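Local coordinates for glycerol-3-phosphate dehydrogenase [NAD(+)] 1 (Saccharomyces cerevisiae, PDB 4FGW), which catalyses the NAD-dependent interconversion of dihydroxyacetone phosphate and sn-glycerol 3-phosphate, which drives glycerol production and accumulation during hyperosmotic stress, at the interface of chains A and B. Coordinates in Å, arbitrary orientation; residue numbers count along the deposited sequence, not the author numbering. Chains: chain A/B, Glycerol-3-phosphate dehydrogenase [NAD(+)] 1.

The interface of chains A and B. Residues chain A 255, 260, 267-268, 380, 383-384; chain B 193, 225, 228.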
ATOM      1  N   VAL A 255       8.200  -7.936  12.186  1.00 63.30           N
ATOM      2  CA  VAL A 255       8.494  -6.545  12.473  1.00 63.29           C
ATOM      3  C   VAL A 255       7.523  -5.898  13.496  1.00 67.12           C
ATOM      4  O   VAL A 255       7.972  -5.143  14.363  1.00 68.81           O
ATOM      5  CB  VAL A 255       8.664  -5.826  11.119  1.00 65.20           C
ATOM      6  CG1 VAL A 255       7.723  -4.644  10.932  1.00 62.37           C
ATOM      7  CG2 VAL A 255      10.112  -5.462  10.871  1.00 67.12           C
ATOM      8  N   TRP A 260       8.268  -2.834  16.456  1.00 71.60           N
ATOM      9  CA  TRP A 260       8.784  -1.770  15.597  1.00 70.58           C
ATOM     10  C   TRP A 260       7.708  -0.840  15.013  1.00 70.53           C
ATOM     11  O   TRP A 260       8.039   0.228  14.500  1.00 70.79           O
ATOM     12  CB  TRP A 260       9.776  -2.309  14.551  1.00 70.36           C
ATOM     13  CG  TRP A 260      10.992  -3.010  15.110  1.00 75.64           C
ATOM     14  CD1 TRP A 260      11.379  -3.081  16.418  1.00 81.82           C
ATOM     15  CD2 TRP A 260      11.990  -3.713  14.359  1.00 77.18           C
ATOM     16  NE1 TRP A 260      12.537  -3.812  16.531  1.00 84.96           N
ATOM     17  CE2 TRP A 260      12.943  -4.200  15.282  1.00 85.59           C
ATOM     18  CE3 TRP A 260      12.189  -3.956  12.991  1.00 77.11           C
ATOM     19  CZ2 TRP A 260      14.066  -4.940  14.881  1.00 87.90           C
ATOM     20  CZ3 TRP A 260      13.277  -4.721  12.597  1.00 81.71           C
ATOM     21  CH2 TRP A 260      14.213  -5.189  13.534  1.00 86.69           C
ATOM     22  N   ALA A 267       7.285  -0.210   5.620  1.00 48.37           N
ATOM     23  CA  ALA A 267       8.574  -0.369   4.940  1.00 51.01           C
ATOM     24  C   ALA A 267       8.703  -1.765   4.313  1.00 54.79           C
ATOM     25  O   ALA A 267       9.126  -1.857   3.161  1.00 55.01           O
ATOM     26  CB  ALA A 267       9.723  -0.110   5.906  1.00 54.72           C
ATOM     27  N   ILE A 268       8.293  -2.838   5.042  1.00 50.84           N
ATOM     28  CA  ILE A 268       8.306  -4.222   4.532  1.00 51.46           C
ATOM     29  C   ILE A 268       7.309  -4.390   3.398  1.00 51.75           C
ATOM     30  O   ILE A 268       7.614  -5.085   2.429  1.00 51.05           O
ATOM     31  CB  ILE A 268       8.211  -5.323   5.650  1.00 56.01           C
ATOM     32  CG1 ILE A 268       9.571  -5.484   6.333  1.00 60.75           C
ATOM     33  CG2 ILE A 268       7.780  -6.703   5.108  1.00 55.86           C
ATOM     34  CD1 ILE A 268       9.622  -4.915   7.550  1.00 72.43           C
ATOM     35  N   PRO A 380      16.325  -5.639   8.865  1.00 81.20           N
ATOM     36  CA  PRO A 380      16.789  -4.432   8.144  1.00 80.73           C
ATOM     37  C   PRO A 380      18.132  -4.590   7.425  1.00 88.09           C
ATOM     38  O   PRO A 380      18.267  -4.107   6.302  1.00 87.04           O
ATOM     39  CB  PRO A 380      16.890  -3.379   9.250  1.00 83.01           C
ATOM     40  CG  PRO A 380      15.940  -3.835  10.285  1.00 85.83           C
ATOM     41  CD  PRO A 380      16.071  -5.320  10.287  1.00 82.91           C
ATOM     42  N   ILE A 383      17.775  -6.826   4.133  1.00 82.54           N
ATOM     43  CA  ILE A 383      17.104  -6.144   3.018  1.00 79.04           C
ATOM     44  C   ILE A 383      17.788  -4.831   2.584  1.00 85.36           C
ATOM     45  O   ILE A 383      17.460  -4.302   1.518  1.00 84.11           O
ATOM     46  CB  ILE A 383      15.570  -5.999   3.259  1.00 76.13           C
ATOM     47  CG1 ILE A 383      15.255  -4.988   4.396  1.00 74.45           C
ATOM     48  CG2 ILE A 383      14.936  -7.377   3.505  1.00 75.37           C
ATOM     49  CD1 ILE A 383      13.764  -4.606   4.581  1.00 69.57           C
ATOM     50  N   GLU A 384      18.740  -4.327   3.405  1.00 84.85           N
ATOM     51  CA  GLU A 384      19.511  -3.100   3.186  1.00 86.69           C
ATOM     52  C   GLU A 384      20.133  -3.049   1.786  1.00 94.45           C
ATOM     53  O   GLU A 384      20.789  -4.000   1.353  1.00 97.05           O
ATOM     54  CB  GLU A 384      20.589  -2.940   4.273  1.00 91.80           C
ATOM     55  CG  GLU A 384      21.253  -1.572   4.334  1.00 99.17           C
ATOM     56  CD  GLU A 384      22.223  -1.378   5.486  1.00117.55           C
ATOM     57  OE1 GLU A 384      22.874  -2.365   5.904  1.00105.50           O
ATOM     58  OE2 GLU A 384      22.341  -0.228   5.964  1.00111.58           O
TER
ATOM     59  N   TRP B 193      13.612   1.060  13.840  1.00 74.78           N
ATOM     60  CA  TRP B 193      13.776   0.961  12.393  1.00 70.88           C
ATOM     61  C   TRP B 193      12.602   1.435  11.536  1.00 69.89           C
ATOM     62  O   TRP B 193      11.467   0.982  11.689  1.00 67.92           O
ATOM     63  CB  TRP B 193      14.296  -0.414  11.948  1.00 70.41           C
ATOM     64  CG  TRP B 193      14.524  -0.500  10.466  1.00 68.99           C
ATOM     65  CD1 TRP B 193      15.559   0.044   9.764  1.00 72.76           C
ATOM     66  CD2 TRP B 193      13.637  -1.070   9.495  1.00 65.67           C
ATOM     67  NE1 TRP B 193      15.397  -0.196   8.418  1.00 70.05           N
ATOM     68  CE2 TRP B 193      14.224  -0.878   8.223  1.00 68.94           C
ATOM     69  CE3 TRP B 193      12.409  -1.753   9.576  1.00 64.66           C
ATOM     70  CZ2 TRP B 193      13.631  -1.350   7.043  1.00 65.67           C
ATOM     71  CZ3 TRP B 193      11.822  -2.214   8.407  1.00 63.54           C
ATOM     72  CH2 TRP B 193      12.435  -2.019   7.160  1.00 63.74           C
ATOM     73  N   PRO B 225      21.766   2.655  10.242  1.00 86.37           N
ATOM     74  CA  PRO B 225      21.270   1.259  10.237  1.00 85.69           C
ATOM     75  C   PRO B 225      19.791   1.141  10.643  1.00 86.10           C
ATOM     76  O   PRO B 225      19.083   0.263  10.140  1.00 83.79           O
ATOM     77  CB  PRO B 225      22.204   0.544  11.224  1.00 92.48           C
ATOM     78  CG  PRO B 225      23.424   1.420  11.312  1.00 99.90           C
ATOM     79  CD  PRO B 225      22.893   2.814  11.188  1.00 92.46           C
ATOM     80  N   HIS B 228      16.814   3.669   7.108  1.00 68.42           N
ATOM     81  CA  HIS B 228      17.170   3.394   5.714  1.00 68.11           C
ATOM     82  C   HIS B 228      16.815   4.553   4.791  1.00 69.83           C
ATOM     83  O   HIS B 228      15.690   5.056   4.827  1.00 66.79           O
ATOM     84  CB  HIS B 228      16.552   2.072   5.231  1.00 67.64           C
ATOM     85  CG  HIS B 228      17.221   0.837   5.758  1.00 74.08           C
ATOM     86  ND1 HIS B 228      18.133   0.886   6.805  1.00 79.51           N
ATOM     87  CD2 HIS B 228      17.078  -0.449   5.366  1.00 76.15           C
ATOM     88  CE1 HIS B 228      18.523  -0.361   6.999  1.00 81.28           C
ATOM     89  NE2 HIS B 228      17.915  -1.200   6.159  1.00 79.81           N
TER
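In the two-fold homodimer interface of this NAD-dependent glycerol-3-phosphate dehydrogenase, the loop residue B:Trp193 inserts its indole between the C-terminal helix 379-383 and helix 261-283 of chain A. CG of B:Trp193 is anti to its backbone N (chi1 -177°), which points the indole into the partner chain. The pyrrolidine of A:Pro380 lies over one indole face: CB sits 3.6 Å from the centroid of the five-membered ring in a CH-pi contact, and CG stands above the same face nearer the rim. At the benzene end, the methyl CB of A:Ala267 lies against the opposite face, 3.5 Å from CH2 of B:Trp193, and the delta-methyl CD1 of A:Ile268 meets the rim at CZ3, 3.6 Å away. A:Ile383 adds its own CD1 beside CH2 of B:Trp193, at 3.9 Å, while the six-membered ring of A:Trp260 approaches more loosely through CE3. An alanine in place of B:Trp193 would probably open a gap between A:Pro380 and A:Ala267 and leave the methyl ends of A:Ile268 and A:Ile383 without their partner.

B:His228 at the start of strand 227-232 donates from NE2 to the backbone O of A:Pro380, 2.9 Å away and nearly straight (172° at H). The acceptor lies in the imidazole plane, but the donor stands above the carbonyl plane, 52° out of it. Within chain B, NE1 of B:Trp193 sits over the centre of the imidazole face, which should help fix the ring's tilt. A:Glu384, extended beyond CG, crosses the imidazole at about a right angle, with CB 3.7 Å from NE2 of B:His228; its carboxylate, nearly parallel to the ring, might favour a protonated histidine.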